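PDB 3JPZ: lombricine kinase from Urechis caupo, which catalyses the reversible transfer of a phosphoryl group between ATP and the guanidino compound lombricine, as a member of the phosphagen kinase family. Local coordinates for residues I118-G123 and E238-G243; L274-R279 and R334-L339; N245-Q250 and R256-N261; G203-N208 and F212-N217. All blocks are in the same frame, centred on the assembly; numbering follows the deposited sequence. Where two conformers were deposited one is given.

Interaction 1. Residues I118-G123 and E238-G243; sequences IRTGRG and ERFGRG
Thr120 OG1 is gripped by two partners while the methyl of the same side chain faces Phe240 of the helix. NH1 of Arg122 donates to Thr120 OG1 at 2.8 Å, and the hydroxyl is also hydrogen-bonded to the backbone oxygen of Thr276. With the hydroxyl anti to the backbone N (chi1 -167°), CG2 is left to approach the ring obliquely, 3.5 Å from Phe240 CZ. The polar and apolar branches of one residue thus serve different neighbours. Arg122 NH1 makes a second bond, 2.7 Å to Gly121 O, reaching that oxygen from above the carbonyl plane; the two bonds together hold the guanidinium against its own strand.

Phe240 supplies more than half of the surface buried here. Its CG lies anti to the backbone N, which sends the ring out toward the strand. Ile118 CG2 sits almost centrally over one ring face, 3.8 Å from the centroid of Phe240 and 11° off the normal, a clear CH-pi contact. The backbone comes close as well, with Ile118 O 3.4 Å from Phe240 CD1, and Thr120 N lies at the ring edge in its plane.

Elsewhere on the helix, Arg242 holds the Glu238 carboxylate side-on, its NE 3.0 Å from Glu238 OE2. The alternation of the strand separates two roles, Ile118 and Thr120 turning to helix 233-252. Such a helix, its segment 238-243 running nearly along strand 118-122 (24° between them), with ADP-binding Arg119 on the strand face turned from it, belongs to the catalytic domain of phosphagen kinases.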
# COMPACT_ATOMS: atom_id res chain seq x y z
N ILE A 118 14.63 -5.52 26.10
CA ILE A 118 13.38 -6.25 26.19
C ILE A 118 12.32 -5.34 25.61
O ILE A 118 12.23 -4.18 26.01
CB ILE A 118 13.03 -6.57 27.64
CG1 ILE A 118 14.15 -7.36 28.31
CG2 ILE A 118 11.71 -7.35 27.71
CD1 ILE A 118 13.94 -7.55 29.80
N ARG A 119 11.53 -5.85 24.68
CA ARG A 119 10.55 -5.01 24.01
C ARG A 119 9.17 -5.64 24.09
O ARG A 119 9.02 -6.86 24.19
CB ARG A 119 10.95 -4.77 22.55
CG ARG A 119 10.51 -5.84 21.56
CD ARG A 119 9.45 -5.33 20.60
NE ARG A 119 8.93 -6.39 19.75
CZ ARG A 119 9.41 -6.71 18.54
NH1 ARG A 119 8.86 -7.70 17.85
NH2 ARG A 119 10.42 -6.04 18.02
N THR A 120 8.16 -4.80 24.10
CA THR A 120 6.81 -5.28 23.95
C THR A 120 6.03 -4.21 23.22
O THR A 120 6.59 -3.18 22.85
CB THR A 120 6.15 -5.58 25.31
OG1 THR A 120 4.94 -6.32 25.09
CG2 THR A 120 5.84 -4.28 26.05
N GLY A 121 4.76 -4.47 23.00
CA GLY A 121 3.89 -3.49 22.40
C GLY A 121 2.66 -3.36 23.26
O GLY A 121 2.29 -4.27 23.99
N ARG A 122 2.00 -2.22 23.15
CA ARG A 122 0.76 -2.00 23.85
C ARG A 122 -0.21 -1.32 22.91
O ARG A 122 0.19 -0.46 22.12
CB ARG A 122 0.98 -1.16 25.10
CG ARG A 122 1.76 -1.88 26.19
CD ARG A 122 0.96 -3.03 26.77
NE ARG A 122 1.65 -3.71 27.86
CZ ARG A 122 2.50 -4.72 27.70
NH1 ARG A 122 2.76 -5.18 26.49
NH2 ARG A 122 3.09 -5.28 28.75
N GLY A 123 -1.47 -1.74 22.96
CA GLY A 123 -2.55 -1.01 22.34
C GLY A 123 -3.26 -0.17 23.38
O GLY A 123 -3.23 -0.50 24.57
N GLU A 238 13.67 -4.61 34.97
CA GLU A 238 13.16 -3.84 36.11
C GLU A 238 12.64 -2.50 35.63
O GLU A 238 11.58 -2.04 36.06
CB GLU A 238 14.27 -3.60 37.14
CG GLU A 238 13.78 -2.95 38.44
CD GLU A 238 13.49 -1.45 38.33
OE1 GLU A 238 14.13 -0.76 37.50
OE2 GLU A 238 12.63 -0.96 39.10
N ARG A 239 13.40 -1.87 34.74
CA ARG A 239 13.02 -0.59 34.16
C ARG A 239 11.84 -0.81 33.23
O ARG A 239 10.91 -0.03 33.19
CB ARG A 239 14.21 0.00 33.40
CG ARG A 239 13.87 1.18 32.50
CD ARG A 239 15.14 1.87 32.00
NE ARG A 239 15.89 2.47 33.10
CZ ARG A 239 17.04 2.00 33.58
NH1 ARG A 239 17.59 0.91 33.05
NH2 ARG A 239 17.63 2.63 34.59
N PHE A 240 11.90 -1.90 32.48
CA PHE A 240 10.85 -2.29 31.56
C PHE A 240 9.48 -2.29 32.24
O PHE A 240 8.56 -1.60 31.80
CB PHE A 240 11.20 -3.68 31.03
CG PHE A 240 10.22 -4.24 30.05
CD1 PHE A 240 10.27 -3.87 28.71
CD2 PHE A 240 9.29 -5.18 30.45
CE1 PHE A 240 9.37 -4.41 27.80
CE2 PHE A 240 8.41 -5.72 29.55
CZ PHE A 240 8.45 -5.33 28.21
N GLY A 241 9.35 -3.07 33.31
CA GLY A 241 8.09 -3.19 34.01
C GLY A 241 7.74 -1.93 34.78
O GLY A 241 6.57 -1.56 34.88
N ARG A 242 8.75 -1.28 35.34
CA ARG A 242 8.54 -0.03 36.05
C ARG A 242 7.96 1.01 35.10
O ARG A 242 7.02 1.72 35.43
CB ARG A 242 9.85 0.45 36.66
CG ARG A 242 9.76 1.81 37.33
CD ARG A 242 10.86 1.99 38.36
NE ARG A 242 12.19 1.74 37.79
CZ ARG A 242 12.85 2.60 37.03
NH1 ARG A 242 12.31 3.78 36.74
NH2 ARG A 242 14.05 2.30 36.57
N GLY A 243 8.53 1.08 33.91
CA GLY A 243 8.09 2.03 32.90
C GLY A 243 6.69 1.72 32.40
O GLY A 243 5.86 2.62 32.24

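Interaction 2. Residues L274-R279 and R334-L339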
# COMPACT_ATOMS: atom_id res chain seq x y z
N LEU A 274 0.89 -11.71 20.44
CA LEU A 274 -0.06 -11.76 21.55
C LEU A 274 0.59 -12.26 22.83
O LEU A 274 1.74 -12.70 22.84
CB LEU A 274 -1.24 -12.64 21.19
CG LEU A 274 -2.27 -11.95 20.30
CD1 LEU A 274 -3.30 -12.96 19.82
CD2 LEU A 274 -2.93 -10.80 21.06
N GLY A 275 -0.17 -12.18 23.92
CA GLY A 275 0.25 -12.69 25.21
C GLY A 275 1.16 -11.70 25.91
O GLY A 275 0.69 -10.84 26.64
N THR A 276 2.46 -11.84 25.68
CA THR A 276 3.44 -10.87 26.18
C THR A 276 3.93 -9.93 25.10
O THR A 276 4.47 -8.86 25.41
CB THR A 276 4.71 -11.54 26.69
OG1 THR A 276 5.31 -12.31 25.64
CG2 THR A 276 4.43 -12.39 27.93
N GLY A 277 3.78 -10.34 23.84
CA GLY A 277 4.43 -9.63 22.76
C GLY A 277 5.85 -9.28 23.17
O GLY A 277 6.41 -8.28 22.75
N LEU A 278 6.45 -10.13 24.01
CA LEU A 278 7.73 -9.80 24.61
C LEU A 278 8.91 -10.32 23.81
O LEU A 278 9.03 -11.52 23.55
CB LEU A 278 7.84 -10.36 26.02
CG LEU A 278 9.12 -9.87 26.71
CD1 LEU A 278 8.77 -8.96 27.87
CD2 LEU A 278 9.98 -11.02 27.17
N ARG A 279 9.82 -9.41 23.46
CA ARG A 279 11.06 -9.79 22.81
C ARG A 279 12.20 -9.38 23.72
O ARG A 279 12.60 -8.22 23.75
CB ARG A 279 11.21 -9.11 21.46
CG ARG A 279 12.33 -9.70 20.63
CD ARG A 279 12.64 -8.90 19.39
NE ARG A 279 13.56 -9.62 18.51
CZ ARG A 279 14.89 -9.54 18.58
NH1 ARG A 279 15.47 -8.76 19.47
NH2 ARG A 279 15.64 -10.24 17.73
N ARG A 334 8.04 -12.23 32.76
CA ARG A 334 9.12 -12.58 33.66
C ARG A 334 9.70 -13.94 33.26
O ARG A 334 10.91 -14.11 33.24
CB ARG A 334 8.63 -12.59 35.10
CG ARG A 334 9.71 -12.83 36.14
CD ARG A 334 9.95 -14.30 36.38
NE ARG A 334 8.72 -14.97 36.81
CZ ARG A 334 8.62 -16.25 37.14
NH1 ARG A 334 9.68 -17.04 37.11
NH2 ARG A 334 7.45 -16.74 37.51
N GLU A 335 8.84 -14.89 32.93
CA GLU A 335 9.30 -16.22 32.54
C GLU A 335 10.11 -16.22 31.25
O GLU A 335 11.08 -16.98 31.12
CB GLU A 335 8.12 -17.18 32.41
CG GLU A 335 7.58 -17.68 33.75
CD GLU A 335 6.44 -18.67 33.60
OE1 GLU A 335 5.57 -18.47 32.72
OE2 GLU A 335 6.40 -19.65 34.38
N PHE A 336 9.73 -15.39 30.30
CA PHE A 336 10.44 -15.33 29.03
C PHE A 336 11.84 -14.77 29.22
O PHE A 336 12.79 -15.24 28.60
CB PHE A 336 9.68 -14.50 28.00
CG PHE A 336 8.69 -15.29 27.22
CD1 PHE A 336 7.36 -14.93 27.19
CD2 PHE A 336 9.09 -16.41 26.50
CE1 PHE A 336 6.45 -15.66 26.46
CE2 PHE A 336 8.18 -17.15 25.77
CZ PHE A 336 6.86 -16.77 25.74
N VAL A 337 11.94 -13.75 30.06
CA VAL A 337 13.23 -13.20 30.45
C VAL A 337 14.07 -14.27 31.13
O VAL A 337 15.28 -14.33 30.93
CB VAL A 337 13.08 -12.00 31.42
CG1 VAL A 337 14.45 -11.44 31.77
CG2 VAL A 337 12.21 -10.92 30.80
N GLN A 338 13.43 -15.12 31.94
CA GLN A 338 14.14 -16.19 32.63
C GLN A 338 14.61 -17.25 31.64
O GLN A 338 15.71 -17.81 31.78
CB GLN A 338 13.28 -16.84 33.70
CG GLN A 338 14.06 -17.82 34.55
CD GLN A 338 15.19 -17.14 35.26
OE1 GLN A 338 14.97 -16.20 36.01
NE2 GLN A 338 16.43 -17.60 35.02
N LEU A 339 13.77 -17.52 30.64
CA LEU A 339 14.10 -18.47 29.59
C LEU A 339 15.30 -17.97 28.79
O LEU A 339 16.15 -18.76 28.38
CB LEU A 339 12.89 -18.69 28.67
CG LEU A 339 13.20 -19.50 27.40
CD1 LEU A 339 13.54 -20.94 27.75
CD2 LEU A 339 12.03 -19.45 26.43
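A type II' beta turn from Leu274 to Gly277, in the loop leading into strand 279-285, presents Thr276, and the residue just after the turn, Leu278, to Phe336 of helix 333-355. Within the catalytic domain, the contact joins the approach to a central strand to the long C-terminal helix. Gly275 takes the positive phi (82°) expected at the second position of this turn.

Thr276 meets the ring with both branches. Its hydroxyl OG1 comes in obliquely, 3.6 Å from Phe336 CE1, and the methyl CG2 lies at the ring edge in plane, 3.9 Å from Phe336 CD1. The hydroxyl finds its strongest polar partner beyond the pair, in the backbone oxygen of Arg328, so its approach to the aromatic carbons does not leave it without a hydrogen bond. No hydrogen bond crosses between the two segments.

The side chains of Leu278 and Phe336 run antiparallel alongside one another, and the leucine also packs on Ile118 and Phe240, which extends the apolar layer toward helix 233-252. The next residue, Arg279, binds ADP and turns away from helix 333-355. One leucine methyl reaches two helix residues in succession: CD2 of Leu278 lies 3.6 Å from Phe336 CB and 4.3 Å from Val337 CG2.

Interaction 3. Residues N245-Q250 and R256-N261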
# COMPACT_ATOMS: atom_id res chain seq x y z
N ASN A 245 4.20 0.03 33.81
CA ASN A 245 3.21 0.28 34.86
C ASN A 245 3.03 1.78 35.10
O ASN A 245 1.92 2.24 35.38
CB ASN A 245 3.62 -0.41 36.17
CG ASN A 245 3.44 -1.92 36.12
OD1 ASN A 245 2.70 -2.45 35.30
ND2 ASN A 245 4.11 -2.63 37.02
N ALA A 246 4.12 2.52 35.00
CA ALA A 246 4.11 3.95 35.28
C ALA A 246 3.35 4.70 34.18
O ALA A 246 2.59 5.62 34.45
CB ALA A 246 5.53 4.46 35.40
N ILE A 247 3.59 4.29 32.94
CA ILE A 247 2.92 4.88 31.80
C ILE A 247 1.43 4.63 31.90
O ILE A 247 0.62 5.51 31.60
CB ILE A 247 3.44 4.24 30.50
CG1 ILE A 247 4.88 4.69 30.22
CG2 ILE A 247 2.54 4.59 29.32
CD1 ILE A 247 5.57 3.89 29.13
N ALA A 248 1.08 3.43 32.33
CA ALA A 248 -0.31 3.05 32.50
C ALA A 248 -0.96 3.91 33.58
O ALA A 248 -2.09 4.36 33.42
CB ALA A 248 -0.42 1.58 32.87
N GLU A 249 -0.24 4.15 34.67
CA GLU A 249 -0.81 4.86 35.80
C GLU A 249 -1.16 6.27 35.38
O GLU A 249 -2.22 6.80 35.74
CB GLU A 249 0.16 4.89 36.99
CG GLU A 249 -0.52 4.81 38.34
CD GLU A 249 0.41 5.14 39.49
OE1 GLU A 249 1.64 5.09 39.30
OE2 GLU A 249 -0.09 5.47 40.58
N GLN A 250 -0.27 6.89 34.61
CA GLN A 250 -0.55 8.19 34.03
C GLN A 250 -1.77 8.11 33.13
O GLN A 250 -2.62 8.99 33.12
CB GLN A 250 0.65 8.69 33.25
CG GLN A 250 1.86 8.98 34.11
CD GLN A 250 1.54 9.94 35.24
OE1 GLN A 250 0.72 10.84 35.10
NE2 GLN A 250 2.21 9.76 36.38
N ARG A 256 -7.78 5.82 30.39
CA ARG A 256 -7.24 4.95 29.36
C ARG A 256 -6.51 3.76 29.97
O ARG A 256 -6.07 3.80 31.12
CB ARG A 256 -6.31 5.74 28.44
CG ARG A 256 -7.03 6.74 27.53
CD ARG A 256 -7.96 6.05 26.53
NE ARG A 256 -8.49 6.97 25.53
CZ ARG A 256 -9.40 6.64 24.62
NH1 ARG A 256 -9.89 5.40 24.58
NH2 ARG A 256 -9.83 7.54 23.75
N GLU A 257 -6.38 2.69 29.19
CA GLU A 257 -5.77 1.46 29.68
C GLU A 257 -5.25 0.63 28.52
O GLU A 257 -5.80 0.67 27.41
CB GLU A 257 -6.80 0.66 30.47
CG GLU A 257 -8.05 0.30 29.67
CD GLU A 257 -9.19 -0.16 30.56
OE1 GLU A 257 -9.13 0.09 31.79
OE2 GLU A 257 -10.16 -0.76 30.04
N TYR A 258 -4.18 -0.13 28.76
CA TYR A 258 -3.68 -1.05 27.75
C TYR A 258 -4.78 -2.04 27.38
O TYR A 258 -5.55 -2.47 28.23
CB TYR A 258 -2.46 -1.82 28.26
CG TYR A 258 -1.26 -0.97 28.63
CD1 TYR A 258 -0.96 0.19 27.94
CD2 TYR A 258 -0.41 -1.36 29.66
CE1 TYR A 258 0.14 0.96 28.28
CE2 TYR A 258 0.70 -0.61 30.00
CZ TYR A 258 0.97 0.55 29.30
OH TYR A 258 2.07 1.30 29.64
N MET A 259 -4.85 -2.42 26.10
CA MET A 259 -5.71 -3.51 25.69
C MET A 259 -5.16 -4.81 26.24
O MET A 259 -4.01 -5.17 25.97
CB MET A 259 -5.74 -3.62 24.16
CG MET A 259 -6.38 -2.45 23.46
SD MET A 259 -6.17 -2.65 21.68
CE MET A 259 -6.62 -1.02 21.12
N TRP A 260 -5.98 -5.52 26.99
CA TRP A 260 -5.55 -6.76 27.62
C TRP A 260 -6.77 -7.58 28.01
O TRP A 260 -7.71 -7.06 28.60
CB TRP A 260 -4.74 -6.44 28.88
CG TRP A 260 -4.34 -7.66 29.67
CD1 TRP A 260 -3.18 -8.38 29.53
CD2 TRP A 260 -5.09 -8.30 30.71
NE1 TRP A 260 -3.17 -9.42 30.43
CE2 TRP A 260 -4.32 -9.40 31.16
CE3 TRP A 260 -6.33 -8.06 31.30
CZ2 TRP A 260 -4.76 -10.25 32.17
CZ3 TRP A 260 -6.76 -8.90 32.32
CH2 TRP A 260 -5.98 -9.98 32.74
N ASN A 261 -6.75 -8.86 27.67
CA ASN A 261 -7.78 -9.74 28.20
C ASN A 261 -7.15 -11.01 28.76
O ASN A 261 -5.99 -11.33 28.47
CB ASN A 261 -8.89 -10.02 27.17
CG ASN A 261 -8.45 -10.96 26.07
OD1 ASN A 261 -7.80 -11.97 26.32
ND2 ASN A 261 -8.83 -10.65 24.83
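Tyr258 lays the end of its side chain against Ile247 and Ala248, and all the close contacts between the helix segment and the following loop run through this one residue. The phenolic oxygen is closest: Tyr258 OH is 3.3 Å from Ile247 CG2 and 3.4 Å from Ile247 CB. The isoleucine stands roughly perpendicular to the tyrosine, its CG2 meeting the ring's rim. Ala248 adds its methyl from an oblique direction, CB lying 3.8 Å from Tyr258 CE2. With CG anti to the carbonyl carbon (chi1 -61°), the tyrosine reaches back to the helix although its CB does not point there. The hydroxyl pressed against these carbons is hydrogen-bonded to the backbone oxygen of Leu244, which ties the ring's end to the helix itself.

The remainder is loose by comparison. Asn245 and Glu249 are exposed, and the Asn245 side chain comes no nearer than 6.0 Å to the segment 256-261. Glu257 turns from the helix and forms a salt bridge with Arg125. The Arg256 side chain also leads away, and packs on Phe3 of the second subunit, so this margin borders the dimer partner.

On its inner side the contact merges with the sheet and its helices. Ile247 packs on Leu149 of helix 135-149 and on Phe212 and Ile214 of strand 212-216, while Met222 of strand 222-229 touches both Ile247 and Tyr258. The contact thus sits in the last turns of helix 233-252, shortly before the chain leaves for strand 260-261.

Interaction 4. Residues G203-N208 and F212-N217; sequences GIWHNN and FLIWIN
Strands 203-207 and 212-216 run antiparallel, their axes 4.5 Å apart, with Gly203-Ile216 and Trp205-Ile214 as hydrogen-bonded pairs and Ile204-Trp215 and His206-Leu213 as non-hydrogen-bonded ones. The Trp205-Ile214 pair is joined both ways, by Trp205 N to Ile214 O at 2.8 Å and Ile214 N to Trp205 O at 2.7 Å. On the same face Trp205 and Ile214 lie side by side, with the indole CE3 3.3 Å from Ile214 CG1. Farther along, Trp205 CZ3 comes to the edge of the Phe212 ring, 3.8 Å from its CD2.

The two strands form a beta hairpin in the eight-stranded sheet of the catalytic domain, flanked by strands 158-162 and 222-229. Trp205 and Ile214 pack on Leu149 of helix 135-149, and Phe212 on helix 233-252.

On the other face, Ile204 CG2 and Leu213 CD1 press together at 3.5 Å, tighter than usual for two carbons. Ile204 also runs alongside Trp215, whose NE1 is hydrogen-bonded to Phe179 O. At the turn, Asn207 N donates to Phe212 O at 3.1 Å. With CG between the backbone N and the carbonyl carbon (chi1 61°), Asn207 OD1 accepts from Phe212 N at 3.2 Å, the donor standing above the amide plane, and from Thr211 N, while ND2 bonds to Asp155 O.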
# COMPACT_ATOMS: atom_id res chain seq x y z
N GLY A 203 5.96 9.02 16.34
CA GLY A 203 7.03 9.66 17.09
C GLY A 203 7.92 8.72 17.86
O GLY A 203 7.63 7.54 18.02
N ILE A 204 9.02 9.29 18.33
CA ILE A 204 9.98 8.57 19.13
C ILE A 204 10.17 9.32 20.43
O ILE A 204 10.51 10.50 20.43
CB ILE A 204 11.33 8.49 18.42
CG1 ILE A 204 11.18 7.79 17.06
CG2 ILE A 204 12.35 7.79 19.30
CD1 ILE A 204 12.37 7.98 16.14
N TRP A 205 9.93 8.64 21.54
CA TRP A 205 10.21 9.17 22.86
C TRP A 205 11.31 8.33 23.47
O TRP A 205 11.43 7.15 23.16
CB TRP A 205 8.96 9.10 23.74
CG TRP A 205 9.13 9.66 25.12
CD1 TRP A 205 8.80 10.92 25.54
CD2 TRP A 205 9.66 8.99 26.27
NE1 TRP A 205 9.09 11.07 26.88
CE2 TRP A 205 9.62 9.90 27.35
CE3 TRP A 205 10.17 7.70 26.50
CZ2 TRP A 205 10.07 9.57 28.62
CZ3 TRP A 205 10.61 7.38 27.76
CH2 TRP A 205 10.56 8.30 28.81
N HIS A 206 12.13 8.95 24.31
CA HIS A 206 13.05 8.18 25.12
C HIS A 206 13.53 9.01 26.30
O HIS A 206 13.46 10.24 26.27
CB HIS A 206 14.25 7.67 24.30
CG HIS A 206 15.19 8.74 23.85
ND1 HIS A 206 16.19 9.23 24.66
CD2 HIS A 206 15.30 9.39 22.67
CE1 HIS A 206 16.87 10.15 24.00
NE2 HIS A 206 16.35 10.27 22.79
N ASN A 207 14.00 8.33 27.33
CA ASN A 207 14.54 9.00 28.50
C ASN A 207 15.94 9.51 28.22
O ASN A 207 16.55 9.17 27.20
CB ASN A 207 14.55 8.06 29.71
CG ASN A 207 15.40 6.83 29.48
OD1 ASN A 207 16.08 6.69 28.46
ND2 ASN A 207 15.36 5.92 30.44
N ASN A 208 16.45 10.32 29.13
CA ASN A 208 17.75 10.96 28.97
C ASN A 208 18.91 9.97 28.91
O ASN A 208 19.89 10.20 28.20
CB ASN A 208 17.96 11.96 30.10
CG ASN A 208 16.91 13.05 30.10
OD1 ASN A 208 16.18 13.21 29.13
ND2 ASN A 208 16.82 13.79 31.20
N PHE A 212 15.38 3.67 27.81
CA PHE A 212 13.95 3.42 27.68
C PHE A 212 13.45 4.18 26.47
O PHE A 212 13.52 5.41 26.42
CB PHE A 212 13.20 3.86 28.94
CG PHE A 212 11.88 3.16 29.13
CD1 PHE A 212 11.82 1.79 29.26
CD2 PHE A 212 10.71 3.89 29.19
CE1 PHE A 212 10.62 1.15 29.44
CE2 PHE A 212 9.50 3.26 29.37
CZ PHE A 212 9.45 1.89 29.49
N LEU A 213 12.95 3.44 25.49
CA LEU A 213 12.62 3.99 24.18
C LEU A 213 11.17 3.68 23.85
O LEU A 213 10.69 2.59 24.08
CB LEU A 213 13.54 3.39 23.12
CG LEU A 213 13.13 3.57 21.66
CD1 LEU A 213 13.28 5.03 21.22
CD2 LEU A 213 13.96 2.64 20.79
N ILE A 214 10.47 4.66 23.30
CA ILE A 214 9.06 4.54 23.04
C ILE A 214 8.82 4.92 21.59
O ILE A 214 9.19 6.01 21.17
CB ILE A 214 8.26 5.48 23.96
CG1 ILE A 214 8.45 5.08 25.43
CG2 ILE A 214 6.78 5.51 23.59
CD1 ILE A 214 7.87 3.73 25.80
N TRP A 215 8.24 4.02 20.80
CA TRP A 215 7.78 4.37 19.46
C TRP A 215 6.27 4.44 19.46
O TRP A 215 5.60 3.51 19.90
CB TRP A 215 8.18 3.33 18.42
CG TRP A 215 9.61 3.26 18.08
CD1 TRP A 215 10.58 4.13 18.45
CD2 TRP A 215 10.23 2.28 17.26
NE1 TRP A 215 11.79 3.73 17.92
CE2 TRP A 215 11.59 2.60 17.18
CE3 TRP A 215 9.75 1.15 16.58
CZ2 TRP A 215 12.50 1.83 16.45
CZ3 TRP A 215 10.66 0.38 15.85
CH2 TRP A 215 12.01 0.73 15.79
N ILE A 216 5.73 5.52 18.93
CA ILE A 216 4.30 5.67 18.83
C ILE A 216 3.85 5.51 17.38
O ILE A 216 4.39 6.15 16.47
CB ILE A 216 3.84 7.02 19.39
CG1 ILE A 216 4.21 7.12 20.87
CG2 ILE A 216 2.33 7.20 19.22
CD1 ILE A 216 3.79 8.41 21.52
N ASN A 217 2.90 4.62 17.17
CA ASN A 217 2.17 4.52 15.92
C ASN A 217 3.05 4.08 14.75
O ASN A 217 2.81 4.44 13.61
CB ASN A 217 1.42 5.83 15.63
CG ASN A 217 0.17 5.97 16.50
OD1 ASN A 217 -0.50 4.99 16.80
ND2 ASN A 217 -0.15 7.19 16.90

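Read from the N terminus, residues 118-123 open the longest loop, which interaction 1 closes 114 residues later on helix 233-252. Interaction 4, a tight hairpin, is nested inside that loop, and its Phe212 packs on Arg239, Phe240 and Gly243 of the same helix. The chain then closes interaction 3 over five residues, in series with interaction 1 and farther along helix 233-252. There it meets the hairpin again, while Met259 N meets Gly123 O. Interaction 2 follows, closing a 54-residue loop on helix 333-355. It joins interaction 1 through the backbones of Arg119 and Arg279. No loops cross.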